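PDB 5WLH: LbaCas13a H328A (C2c2) from Lachnospiraceae bacterium NK4A179, which binds a precursor CRISPR RNA and, as a Cas13a nuclease, probably uses the mature guide to recognise target RNA and cleave it at A. Local coordinates for residues 277-282 with 395-400; 285-290 with 1138-1143; 304-309 with 406-411. All coordinates share one frame; numbering follows the deposited sequence. Where two conformers were deposited one is given.

Interaction 1. Residues 277-282 with 395-400; sequences KEAFKK and FDDKML. With nucleotides of chain B.
The methyl group of Ala279 presses against the first turn of helix 398-417, with CB 3.5 Å from Leu400 N and in contact with the CB atoms of both Met399 and Leu400. Because Ala279 presents no more than a methyl here, its CA comes to 5.0 Å from Leu400 CA. Leu400 has CG anti to the backbone N (chi1 -179°); beyond it CD1 lies 3.8 Å from Phe280 CA, at the edge of the Phe280 ring and near its plane. The other methyl, Leu400 CD2, sits over one face of the Phe395 ring, shifted toward the rim. Asp397 OD2 also touches the alanine methyl, 3.7 Å from Ala279 CB. Asp397 is the N-cap of helix 398-417, and its OD1 accepts from Met399 N at 3.0 Å, the donor lying 37° out of the carboxylate plane. Its second oxygen faces the neighbouring helix, where one water donates to both Ala279 O at 2.7 Å and Asp397 OD2 at 3.1 Å. That water links the capping carboxylate to a carbonyl of the other helix, in a contact that has no direct hydrogen bond across it. Further out, Phe280 stacks on Phe403 and meets Tyr443, which ties this side to helix 429-458, while Phe395 packs on helix 292-311. On another side of helix 268-287, Lys277 NZ approaches C12 of chain B, 3.3 Å from OP1, as expected for a lysine attracted to the RNA backbone. This is a helix-helix contact made at an N-capped first turn, with an alanine at the point of closest approach, within a mostly helical region that carries the bound pre-crRNA on its flank.

Interaction 2. Residues 285-290 with 1138-1143; sequences SDYASL and LGYHYA
Ser285 CA stands 5.3 Å from Ala1143 CA where the chain leaving helix 268-287 comes up against the long helix 1106-1145, and Ala288 lies next along it, opposite Tyr1140. Ala288 is the centre of an inverse gamma turn, which bends the backbone so that its methyl points at the long helix. That methyl has three neighbours there. Its CB is 3.3 Å from the carbonyl oxygen Tyr1140 O, touches the methyl of Ala1143 at 3.6 Å, and makes a CH-pi contact over one face of the Tyr1140 ring, 4.3 Å from the centroid and 19° off the normal. Tyr1140 has CG anti to its backbone N (chi1 174°), and from there the ring extends beside the turn, with CE1 and CZ near Ala288 CA. At its tip the OH lies 3.1 Å from Ser289 O, a weak hydrogen bond and not a settled one, because the phenol is also hydrogen-bonded with Ser1228 OG. The neighbouring His1141 ring lies with one face over Tyr1140 CD2, and its own CD2 lies in the plane of the Tyr1140 ring at the edge. Leu290 crosses this imidazole at about a right angle, and its CD2 meets the ring edge at CE1, 4.0 Å away. ND1 of the same histidine is engaged by Tyr1155 OH. The turn is also gripped from beyond the end of the long helix, where Asn1147 ND2 is hydrogen-bonded to both Ser285 O and Ala288 O. Segments 848 residues apart are thereby joined by apolar packing together with several polar links. One of those links is a water that lies 2.6 Å from Ser285 OG and donates to Ala1143 O at 2.7 Å.

Interaction 3. Residues 304-309 with 406-411; sequences RLVVLY and HRIEYG. With nucleotides of chain B.
Ile408 reaches from helix 398-417 into the side of helix 292-311, and its two branches find different partners. CB rests 4.0 Å from Tyr309 CD2. From it CG2, anti to the backbone N, drops onto the tyrosine ring almost at its centre, 3.4 Å from the centroid and 10° off the normal, a close CH-pi contact. The other branch, CG1, is anti to the carbonyl carbon (chi1 -66°), and with chi2 extended CD1 ends beside helix 292-311, 3.9 Å from Leu305 O and close to Val306 CA. The axes of segments 304-309 and 406-411 pass 10.7 Å apart at a crossing angle of -54°. Tyr309 continues beyond the isoleucine until its OH lies 3.3 Å from Glu409 CA; the phenol is hydrogen-bonded to Asn375 OD1. Residues of helix 398-417 also hold the RNA. Glu409 packs by CA and CB and turns its carboxylate to a base: OE1 accepts from N6 of A16 of chain B at 2.7 Å, while OE2 lies 2.6 Å from N1 of that base. His406 sets a ring face near the base of G15 of chain B, and Tyr410 OH donates to OP2 of C10 of chain B at 2.6 Å, with Arg407 bonding weakly to OP1. Because carboxylate and adenine N1 are normally both acceptors, their closeness suggests that a proton may be shared between them.

Overall arrangement
All three contacts are buried and join helices or the turns at their ends; an alanine methyl makes the close approach in interactions 1 and 2, an isoleucine on a tyrosine ring in interaction 3. Interactions 1 and 2 follow each other along helix 268-287, which first meets helix 398-417 and then, past its end, helix 1106-1145. Interaction 3 returns to helix 398-417, now against helix 292-311, and touches interaction 1 where Phe395 packs on Leu305. Water joins the partners in interactions 1 and 2, whereas interaction 3 is mainly apolar, with no hydrogen bond between its segments, and polar toward the RNA. Interaction 2, about 8 Å from nucleic acid at its nearest atom, spans by far the longest stretch of sequence; interaction 1 approaches a phosphate through Lys277.

Interaction 1. Residues 277-282 with 395-400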
loop_
_atom_site.group_PDB
_atom_site.type_symbol
_atom_site.label_atom_id
_atom_site.label_comp_id
_atom_site.label_asym_id
_atom_site.label_seq_id
_atom_site.Cartn_x
_atom_site.Cartn_y
_atom_site.Cartn_z
ATOM N N LYS A 277 30.271 -4.367 -9.340
ATOM C CA LYS A 277 28.938 -4.902 -9.597
ATOM C C LYS A 277 29.015 -6.206 -10.386
ATOM O O LYS A 277 28.325 -7.189 -10.065
ATOM C CB LYS A 277 28.122 -3.862 -10.361
ATOM C CG LYS A 277 26.678 -4.276 -10.627
ATOM C CD LYS A 277 25.916 -4.448 -9.339
ATOM C CE LYS A 277 24.440 -4.081 -9.524
ATOM N NZ LYS A 277 24.212 -2.628 -9.782
ATOM N N GLU A 278 29.851 -6.232 -11.423
ATOM C CA GLU A 278 30.066 -7.483 -12.155
ATOM C C GLU A 278 30.564 -8.581 -11.226
ATOM O O GLU A 278 30.214 -9.753 -11.393
ATOM C CB GLU A 278 31.053 -7.263 -13.300
ATOM C CG GLU A 278 30.518 -6.447 -14.475
ATOM C CD GLU A 278 29.603 -7.230 -15.420
ATOM O OE1 GLU A 278 29.317 -8.417 -15.168
ATOM O OE2 GLU A 278 29.167 -6.642 -16.436
ATOM N N ALA A 279 31.392 -8.227 -10.239
ATOM C CA ALA A 279 31.887 -9.238 -9.318
ATOM C C ALA A 279 30.748 -9.803 -8.491
ATOM O O ALA A 279 30.702 -11.010 -8.226
ATOM C CB ALA A 279 32.967 -8.662 -8.393
ATOM N N PHE A 280 29.810 -8.944 -8.088
ATOM C CA PHE A 280 28.682 -9.428 -7.311
ATOM C C PHE A 280 27.739 -10.251 -8.177
ATOM O O PHE A 280 27.169 -11.240 -7.710
ATOM C CB PHE A 280 27.927 -8.260 -6.671
ATOM C CG PHE A 280 26.783 -8.712 -5.816
ATOM C CD1 PHE A 280 27.020 -9.315 -4.593
ATOM C CD2 PHE A 280 25.480 -8.610 -6.268
ATOM C CE1 PHE A 280 25.984 -9.770 -3.807
ATOM C CE2 PHE A 280 24.432 -9.071 -5.480
ATOM C CZ PHE A 280 24.679 -9.641 -4.255
ATOM N N LYS A 281 27.556 -9.852 -9.436
ATOM C CA LYS A 281 26.802 -10.685 -10.372
ATOM C C LYS A 281 27.373 -12.096 -10.427
ATOM O O LYS A 281 26.625 -13.089 -10.463
ATOM C CB LYS A 281 26.826 -10.037 -11.755
ATOM C CG LYS A 281 26.143 -10.848 -12.826
ATOM C CD LYS A 281 25.408 -9.908 -13.762
ATOM C CE LYS A 281 26.296 -9.421 -14.867
ATOM N NZ LYS A 281 26.647 -10.548 -15.759
ATOM N N LYS A 282 28.702 -12.209 -10.400
ATOM C CA LYS A 282 29.322 -13.526 -10.382
ATOM C C LYS A 282 29.060 -14.231 -9.061
ATOM O O LYS A 282 28.816 -15.440 -9.041
ATOM C CB LYS A 282 30.826 -13.421 -10.657
ATOM C CG LYS A 282 31.531 -14.777 -10.520
ATOM C CD LYS A 282 32.893 -14.780 -11.193
ATOM C CE LYS A 282 33.644 -16.071 -10.879
ATOM N NZ LYS A 282 34.388 -15.967 -9.593
ATOM N N PHE A 395 36.903 -13.163 -0.217
ATOM C CA PHE A 395 36.775 -13.726 -1.550
ATOM C C PHE A 395 38.071 -13.552 -2.334
ATOM O O PHE A 395 38.831 -12.596 -2.127
ATOM C CB PHE A 395 35.588 -13.093 -2.275
ATOM C CG PHE A 395 34.269 -13.382 -1.605
ATOM C CD1 PHE A 395 33.637 -14.601 -1.774
ATOM C CD2 PHE A 395 33.686 -12.446 -0.760
ATOM C CE1 PHE A 395 32.420 -14.867 -1.130
ATOM C CE2 PHE A 395 32.492 -12.703 -0.128
ATOM C CZ PHE A 395 31.853 -13.918 -0.308
ATOM N N ASP A 396 38.341 -14.521 -3.221
ATOM C CA ASP A 396 39.491 -14.400 -4.118
ATOM C C ASP A 396 39.379 -13.169 -5.004
ATOM O O ASP A 396 40.395 -12.584 -5.385
ATOM C CB ASP A 396 39.630 -15.634 -5.014
ATOM C CG ASP A 396 39.898 -16.913 -4.242
ATOM O OD1 ASP A 396 40.173 -16.852 -3.023
ATOM O OD2 ASP A 396 39.834 -17.993 -4.876
ATOM N N ASP A 397 38.164 -12.790 -5.385
ATOM C CA ASP A 397 37.968 -11.669 -6.290
ATOM C C ASP A 397 38.020 -10.383 -5.475
ATOM O O ASP A 397 37.116 -10.111 -4.678
ATOM C CB ASP A 397 36.639 -11.812 -7.024
ATOM C CG ASP A 397 36.495 -10.837 -8.166
ATOM O OD1 ASP A 397 37.184 -9.794 -8.176
ATOM O OD2 ASP A 397 35.677 -11.117 -9.065
ATOM N N LYS A 398 39.089 -9.605 -5.670
ATOM C CA LYS A 398 39.253 -8.349 -4.942
ATOM C C LYS A 398 38.064 -7.426 -5.156
ATOM O O LYS A 398 37.658 -6.712 -4.236
ATOM C CB LYS A 398 40.533 -7.643 -5.386
ATOM C CG LYS A 398 41.784 -8.515 -5.299
ATOM C CD LYS A 398 42.900 -7.836 -4.515
ATOM C CE LYS A 398 43.824 -8.857 -3.850
ATOM N NZ LYS A 398 43.177 -9.563 -2.697
ATOM N N MET A 399 37.507 -7.409 -6.369
ATOM C CA MET A 399 36.401 -6.498 -6.638
ATOM C C MET A 399 35.136 -6.921 -5.899
ATOM O O MET A 399 34.282 -6.072 -5.608
ATOM C CB MET A 399 36.151 -6.399 -8.140
ATOM C CG MET A 399 37.252 -5.629 -8.890
ATOM S SD MET A 399 37.868 -4.167 -8.008
ATOM C CE MET A 399 37.105 -2.839 -8.958
ATOM N N LEU A 400 35.005 -8.211 -5.585
ATOM C CA LEU A 400 33.864 -8.664 -4.797
ATOM C C LEU A 400 34.008 -8.256 -3.335
ATOM O O LEU A 400 33.031 -7.853 -2.701
ATOM C CB LEU A 400 33.690 -10.177 -4.924
ATOM C CG LEU A 400 32.507 -10.755 -4.145
ATOM C CD1 LEU A 400 31.211 -10.094 -4.597
ATOM C CD2 LEU A 400 32.424 -12.271 -4.309
ATOM P P C B 12 23.053 0.954 -10.500
ATOM O OP1 C B 12 23.695 0.071 -11.521
ATOM O OP2 C B 12 23.552 1.051 -9.103
ATOM O "O5'" C B 12 22.960 2.433 -11.067
ATOM C "C5'" C B 12 22.585 2.659 -12.412
ATOM C "C4'" C B 12 22.557 4.132 -12.708
ATOM O "O4'" C B 12 21.485 4.755 -11.958
ATOM C "C3'" C B 12 23.793 4.908 -12.265
ATOM O "O3'" C B 12 24.908 4.772 -13.135
ATOM C "C2'" C B 12 23.254 6.319 -12.177
ATOM O "O2'" C B 12 23.058 6.841 -13.478
ATOM C "C1'" C B 12 21.886 6.062 -11.559
ATOM N N1 C B 12 21.978 6.133 -10.086
ATOM C C2 C B 12 21.990 7.422 -9.546
ATOM O O2 C B 12 21.888 8.405 -10.299
ATOM N N3 C B 12 22.083 7.566 -8.218
ATOM C C4 C B 12 22.195 6.482 -7.445
ATOM N N4 C B 12 22.301 6.706 -6.132
ATOM C C5 C B 12 22.209 5.137 -7.954
ATOM C C6 C B 12 22.122 5.022 -9.290
HETATM O O HOH W 1 33.029 -12.298 -8.098
#

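Interaction 2. Residues 285-290 with 1138-1143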
loop_
_atom_site.group_PDB
_atom_site.type_symbol
_atom_site.label_atom_id
_atom_site.label_comp_id
_atom_site.label_asym_id
_atom_site.label_seq_id
_atom_site.Cartn_x
_atom_site.Cartn_y
_atom_site.Cartn_z
ATOM N N SER A 285 25.688 -15.841 -9.258
ATOM C CA SER A 285 25.768 -17.061 -10.059
ATOM C C SER A 285 26.394 -18.210 -9.267
ATOM O O SER A 285 25.846 -19.318 -9.215
ATOM C CB SER A 285 26.564 -16.770 -11.333
ATOM O OG SER A 285 26.638 -17.917 -12.169
ATOM N N ASP A 286 27.546 -17.960 -8.640
ATOM C CA ASP A 286 28.255 -19.000 -7.898
ATOM C C ASP A 286 27.487 -19.456 -6.674
ATOM O O ASP A 286 27.560 -20.634 -6.294
ATOM C CB ASP A 286 29.629 -18.489 -7.467
ATOM C CG ASP A 286 30.561 -18.320 -8.632
ATOM O OD1 ASP A 286 30.296 -18.939 -9.686
ATOM O OD2 ASP A 286 31.546 -17.569 -8.496
ATOM N N TYR A 287 26.765 -18.538 -6.028
ATOM C CA TYR A 287 26.079 -18.881 -4.797
ATOM C C TYR A 287 24.910 -19.816 -5.052
ATOM O O TYR A 287 24.502 -20.541 -4.140
ATOM C CB TYR A 287 25.601 -17.598 -4.091
ATOM C CG TYR A 287 25.115 -17.840 -2.679
ATOM C CD1 TYR A 287 26.021 -17.923 -1.620
ATOM C CD2 TYR A 287 23.769 -18.024 -2.406
ATOM C CE1 TYR A 287 25.596 -18.173 -0.323
ATOM C CE2 TYR A 287 23.336 -18.280 -1.122
ATOM C CZ TYR A 287 24.254 -18.345 -0.080
ATOM O OH TYR A 287 23.845 -18.605 1.196
ATOM N N ALA A 288 24.364 -19.811 -6.264
ATOM C CA ALA A 288 23.218 -20.657 -6.594
ATOM C C ALA A 288 23.735 -22.069 -6.873
ATOM O O ALA A 288 23.814 -22.528 -8.012
ATOM C CB ALA A 288 22.462 -20.085 -7.784
ATOM N N SER A 289 24.115 -22.744 -5.791
ATOM C CA SER A 289 24.666 -24.093 -5.839
ATOM C C SER A 289 23.846 -24.991 -4.924
ATOM O O SER A 289 23.655 -24.670 -3.746
ATOM C CB SER A 289 26.138 -24.102 -5.405
ATOM O OG SER A 289 26.530 -25.396 -4.964
ATOM N N LEU A 290 23.367 -26.120 -5.461
ATOM C CA LEU A 290 22.619 -27.052 -4.625
ATOM C C LEU A 290 23.482 -27.660 -3.520
ATOM O O LEU A 290 22.944 -28.103 -2.501
ATOM C CB LEU A 290 22.004 -28.157 -5.490
ATOM C CG LEU A 290 21.223 -27.578 -6.671
ATOM C CD1 LEU A 290 20.755 -28.693 -7.588
ATOM C CD2 LEU A 290 20.049 -26.763 -6.170
ATOM N N LEU A 1138 12.635 -18.924 -8.215
ATOM C CA LEU A 1138 12.862 -18.832 -9.651
ATOM C C LEU A 1138 14.204 -18.200 -9.957
ATOM O O LEU A 1138 14.938 -18.684 -10.811
ATOM C CB LEU A 1138 11.758 -18.022 -10.313
ATOM C CG LEU A 1138 10.475 -18.803 -10.507
ATOM C CD1 LEU A 1138 9.405 -17.835 -11.031
ATOM C CD2 LEU A 1138 10.683 -19.991 -11.520
ATOM N N GLY A 1139 14.538 -17.101 -9.282
ATOM C CA GLY A 1139 15.785 -16.431 -9.596
ATOM C C GLY A 1139 16.982 -17.263 -9.199
ATOM O O GLY A 1139 17.963 -17.355 -9.945
ATOM N N TYR A 1140 16.903 -17.890 -8.029
ATOM C CA TYR A 1140 17.983 -18.719 -7.520
ATOM C C TYR A 1140 18.192 -19.948 -8.406
ATOM O O TYR A 1140 19.314 -20.239 -8.835
ATOM C CB TYR A 1140 17.643 -19.101 -6.085
ATOM C CG TYR A 1140 18.582 -20.069 -5.441
ATOM C CD1 TYR A 1140 19.700 -19.616 -4.761
ATOM C CD2 TYR A 1140 18.366 -21.439 -5.526
ATOM C CE1 TYR A 1140 20.572 -20.512 -4.145
ATOM C CE2 TYR A 1140 19.237 -22.343 -4.924
ATOM C CZ TYR A 1140 20.333 -21.868 -4.234
ATOM O OH TYR A 1140 21.192 -22.764 -3.628
ATOM N N HIS A 1141 17.119 -20.673 -8.717
ATOM C CA HIS A 1141 17.317 -21.867 -9.539
ATOM C C HIS A 1141 17.595 -21.521 -10.991
ATOM O O HIS A 1141 18.274 -22.288 -11.681
ATOM C CB HIS A 1141 16.122 -22.791 -9.403
ATOM C CG HIS A 1141 16.039 -23.412 -8.050
ATOM N ND1 HIS A 1141 16.864 -24.447 -7.661
ATOM C CD2 HIS A 1141 15.301 -23.086 -6.965
ATOM C CE1 HIS A 1141 16.595 -24.770 -6.411
ATOM N NE2 HIS A 1141 15.650 -23.957 -5.962
ATOM N N TYR A 1142 17.117 -20.367 -11.459
ATOM C CA TYR A 1142 17.527 -19.874 -12.767
ATOM C C TYR A 1142 19.022 -19.612 -12.799
ATOM O O TYR A 1142 19.717 -19.997 -13.752
ATOM C CB TYR A 1142 16.758 -18.598 -13.113
ATOM C CG TYR A 1142 17.092 -17.988 -14.449
ATOM C CD1 TYR A 1142 16.516 -18.474 -15.623
ATOM C CD2 TYR A 1142 17.953 -16.907 -14.537
ATOM C CE1 TYR A 1142 16.792 -17.877 -16.852
ATOM C CE2 TYR A 1142 18.231 -16.304 -15.755
ATOM C CZ TYR A 1142 17.636 -16.790 -16.901
ATOM O OH TYR A 1142 17.917 -16.186 -18.097
ATOM N N ALA A 1143 19.536 -18.937 -11.767
ATOM C CA ALA A 1143 20.978 -18.774 -11.652
ATOM C C ALA A 1143 21.671 -20.125 -11.604
ATOM O O ALA A 1143 22.729 -20.309 -12.219
ATOM C CB ALA A 1143 21.321 -17.942 -10.407
HETATM O O HOH W 2 24.222 -18.194 -13.118
#

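Interaction 3. Residues 304-309 with 406-411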
loop_
_atom_site.group_PDB
_atom_site.type_symbol
_atom_site.label_atom_id
_atom_site.label_comp_id
_atom_site.label_asym_id
_atom_site.label_seq_id
_atom_site.Cartn_x
_atom_site.Cartn_y
_atom_site.Cartn_z
ATOM N N ARG A 304 33.238 -12.882 7.288
ATOM C CA ARG A 304 34.555 -12.380 7.683
ATOM C C ARG A 304 34.734 -10.923 7.279
ATOM O O ARG A 304 35.373 -10.142 7.997
ATOM C CB ARG A 304 35.658 -13.245 7.069
ATOM C CG ARG A 304 35.793 -14.586 7.753
ATOM C CD ARG A 304 37.133 -15.225 7.421
ATOM N NE ARG A 304 37.164 -16.634 7.802
ATOM C CZ ARG A 304 36.897 -17.625 6.966
ATOM N NH1 ARG A 304 36.579 -17.354 5.704
ATOM N NH2 ARG A 304 36.956 -18.883 7.387
ATOM N N LEU A 305 34.185 -10.529 6.129
ATOM C CA LEU A 305 34.268 -9.125 5.747
ATOM C C LEU A 305 33.548 -8.243 6.757
ATOM O O LEU A 305 34.031 -7.157 7.096
ATOM C CB LEU A 305 33.690 -8.909 4.356
ATOM C CG LEU A 305 34.545 -9.454 3.216
ATOM C CD1 LEU A 305 33.811 -9.295 1.891
ATOM C CD2 LEU A 305 35.869 -8.727 3.149
ATOM N N VAL A 306 32.378 -8.680 7.231
ATOM C CA VAL A 306 31.657 -7.901 8.238
ATOM C C VAL A 306 32.464 -7.842 9.527
ATOM O O VAL A 306 32.594 -6.784 10.158
ATOM C CB VAL A 306 30.264 -8.501 8.489
ATOM C CG1 VAL A 306 29.560 -7.767 9.643
ATOM C CG2 VAL A 306 29.423 -8.462 7.222
ATOM N N VAL A 307 33.007 -8.985 9.948
ATOM C CA VAL A 307 33.799 -8.991 11.174
ATOM C C VAL A 307 35.004 -8.067 11.024
ATOM O O VAL A 307 35.311 -7.266 11.922
ATOM C CB VAL A 307 34.217 -10.427 11.534
ATOM C CG1 VAL A 307 35.282 -10.403 12.656
ATOM C CG2 VAL A 307 32.986 -11.256 11.945
ATOM N N LEU A 308 35.697 -8.153 9.883
ATOM C CA LEU A 308 36.835 -7.274 9.626
ATOM C C LEU A 308 36.437 -5.807 9.712
ATOM O O LEU A 308 37.143 -4.991 10.318
ATOM C CB LEU A 308 37.434 -7.568 8.254
ATOM C CG LEU A 308 38.368 -6.480 7.731
ATOM C CD1 LEU A 308 39.663 -6.467 8.541
ATOM C CD2 LEU A 308 38.655 -6.653 6.238
ATOM N N TYR A 309 35.312 -5.455 9.093
ATOM C CA TYR A 309 34.922 -4.055 9.009
ATOM C C TYR A 309 34.738 -3.447 10.388
ATOM O O TYR A 309 35.211 -2.331 10.656
ATOM C CB TYR A 309 33.635 -3.931 8.193
ATOM C CG TYR A 309 33.309 -2.523 7.756
ATOM C CD1 TYR A 309 32.638 -1.644 8.603
ATOM C CD2 TYR A 309 33.656 -2.080 6.490
ATOM C CE1 TYR A 309 32.317 -0.364 8.184
ATOM C CE2 TYR A 309 33.349 -0.795 6.066
ATOM C CZ TYR A 309 32.693 0.057 6.927
ATOM O OH TYR A 309 32.385 1.317 6.487
ATOM N N HIS A 406 31.861 -1.751 0.226
ATOM C CA HIS A 406 31.035 -0.599 -0.134
ATOM C C HIS A 406 29.596 -0.766 0.341
ATOM O O HIS A 406 28.977 0.209 0.787
ATOM C CB HIS A 406 31.074 -0.367 -1.639
ATOM C CG HIS A 406 32.266 0.420 -2.089
ATOM N ND1 HIS A 406 33.076 0.017 -3.130
ATOM C CD2 HIS A 406 32.792 1.581 -1.630
ATOM C CE1 HIS A 406 34.047 0.899 -3.294
ATOM N NE2 HIS A 406 33.894 1.861 -2.400
ATOM N N ARG A 407 29.030 -1.981 0.215
ATOM C CA ARG A 407 27.709 -2.245 0.788
ATOM C C ARG A 407 27.708 -2.010 2.293
ATOM O O ARG A 407 26.757 -1.436 2.837
ATOM C CB ARG A 407 27.255 -3.690 0.514
ATOM C CG ARG A 407 26.966 -4.038 -0.932
ATOM C CD ARG A 407 25.903 -3.133 -1.548
ATOM N NE ARG A 407 24.651 -3.129 -0.792
ATOM C CZ ARG A 407 23.678 -2.259 -1.025
ATOM N NH1 ARG A 407 23.833 -1.356 -1.993
ATOM N NH2 ARG A 407 22.560 -2.300 -0.314
ATOM N N ILE A 408 28.741 -2.498 2.987
ATOM C CA ILE A 408 28.800 -2.348 4.440
ATOM C C ILE A 408 28.824 -0.874 4.809
ATOM O O ILE A 408 28.090 -0.422 5.697
ATOM C CB ILE A 408 30.035 -3.071 5.011
ATOM C CG1 ILE A 408 29.915 -4.579 4.822
ATOM C CG2 ILE A 408 30.141 -2.783 6.502
ATOM C CD1 ILE A 408 31.221 -5.344 5.131
ATOM N N GLU A 409 29.706 -0.114 4.156
ATOM C CA GLU A 409 29.810 1.310 4.445
ATOM C C GLU A 409 28.485 2.002 4.210
ATOM O O GLU A 409 28.058 2.849 5.009
ATOM C CB GLU A 409 30.888 1.941 3.570
ATOM C CG GLU A 409 30.996 3.447 3.753
ATOM C CD GLU A 409 32.013 4.080 2.832
ATOM O OE1 GLU A 409 31.923 3.876 1.601
ATOM O OE2 GLU A 409 32.902 4.789 3.356
ATOM N N TYR A 410 27.840 1.659 3.095
ATOM C CA TYR A 410 26.533 2.200 2.759
ATOM C C TYR A 410 25.506 1.830 3.815
ATOM O O TYR A 410 24.636 2.644 4.170
ATOM C CB TYR A 410 26.139 1.661 1.387
ATOM C CG TYR A 410 24.741 1.949 0.940
ATOM C CD1 TYR A 410 24.386 3.212 0.493
ATOM C CD2 TYR A 410 23.775 0.941 0.919
ATOM C CE1 TYR A 410 23.099 3.468 0.054
ATOM C CE2 TYR A 410 22.490 1.196 0.481
ATOM C CZ TYR A 410 22.159 2.458 0.047
ATOM O OH TYR A 410 20.880 2.743 -0.396
ATOM N N GLY A 411 25.605 0.607 4.340
ATOM C CA GLY A 411 24.634 0.143 5.307
ATOM C C GLY A 411 24.760 0.876 6.620
ATOM O O GLY A 411 23.760 1.168 7.274
ATOM P P A B 16 38.216 9.257 -4.314
ATOM O OP1 A B 16 39.005 10.249 -5.083
ATOM O OP2 A B 16 38.019 7.882 -4.856
ATOM O "O5'" A B 16 38.893 9.092 -2.891
ATOM C "C5'" A B 16 39.308 10.223 -2.126
ATOM C "C4'" A B 16 39.781 9.803 -0.752
ATOM O "O4'" A B 16 38.693 9.119 -0.085
ATOM C "C3'" A B 16 40.952 8.826 -0.738
ATOM O "O3'" A B 16 41.649 8.957 0.496
ATOM C "C2'" A B 16 40.259 7.475 -0.742
ATOM O "O2'" A B 16 41.031 6.443 -0.169
ATOM C "C1'" A B 16 39.021 7.752 0.106
ATOM N N9 A B 16 37.840 6.993 -0.302
ATOM C C8 A B 16 37.471 6.537 -1.545
ATOM N N7 A B 16 36.301 5.938 -1.543
ATOM C C5 A B 16 35.887 6.026 -0.220
ATOM C C6 A B 16 34.736 5.588 0.444
ATOM N N6 A B 16 33.734 4.934 -0.167
ATOM N N1 A B 16 34.652 5.856 1.765
ATOM C C2 A B 16 35.649 6.508 2.386
ATOM N N3 A B 16 36.783 6.980 1.866
ATOM C C4 A B 16 36.828 6.691 0.551
ATOM P P G B 15 34.197 11.200 -8.405
ATOM O OP1 G B 15 35.059 12.393 -8.659
ATOM O OP2 G B 15 34.151 10.100 -9.408
ATOM O "O5'" G B 15 34.544 10.576 -6.996
ATOM C "C5'" G B 15 34.674 11.418 -5.865
ATOM C "C4'" G B 15 34.582 10.637 -4.586
ATOM O "O4'" G B 15 33.288 9.990 -4.491
ATOM C "C3'" G B 15 35.580 9.505 -4.418
ATOM O "O3'" G B 15 36.836 9.996 -3.974
ATOM C "C2'" G B 15 34.886 8.613 -3.401
ATOM O "O2'" G B 15 35.031 9.157 -2.096
ATOM C "C1'" G B 15 33.419 8.760 -3.816
ATOM N N9 G B 15 33.000 7.674 -4.719
ATOM C C8 G B 15 33.175 7.625 -6.082
ATOM N N7 G B 15 32.726 6.521 -6.621
ATOM C C5 G B 15 32.230 5.802 -5.544
ATOM C C6 G B 15 31.619 4.527 -5.517
ATOM O O6 G B 15 31.398 3.784 -6.481
ATOM N N1 G B 15 31.271 4.151 -4.227
ATOM C C2 G B 15 31.469 4.919 -3.106
ATOM N N2 G B 15 31.056 4.393 -1.945
ATOM N N3 G B 15 32.039 6.116 -3.117
ATOM C C4 G B 15 32.397 6.492 -4.360
ATOM P P C B 10 18.834 -0.483 0.033
ATOM O OP1 C B 10 19.820 -1.502 0.511
ATOM O OP2 C B 10 19.018 0.992 0.197
ATOM O "O5'" C B 10 18.679 -0.619 -1.546
ATOM C "C5'" C B 10 18.320 -1.844 -2.164
ATOM C "C4'" C B 10 17.771 -1.594 -3.547
ATOM O "O4'" C B 10 16.625 -0.713 -3.450
ATOM C "C3'" C B 10 18.701 -0.872 -4.515
ATOM O "O3'" C B 10 19.607 -1.762 -5.137
ATOM C "C2'" C B 10 17.717 -0.223 -5.487
ATOM O "O2'" C B 10 17.174 -1.204 -6.367
ATOM C "C1'" C B 10 16.603 0.180 -4.534
ATOM N N1 C B 10 16.768 1.557 -4.019
ATOM C C2 C B 10 16.374 2.597 -4.863
ATOM O O2 C B 10 15.925 2.327 -6.002
ATOM N N3 C B 10 16.484 3.863 -4.417
ATOM C C4 C B 10 16.975 4.096 -3.196
ATOM N N4 C B 10 17.066 5.366 -2.793
ATOM C C5 C B 10 17.389 3.049 -2.312
ATOM C C6 C B 10 17.277 1.797 -2.760
#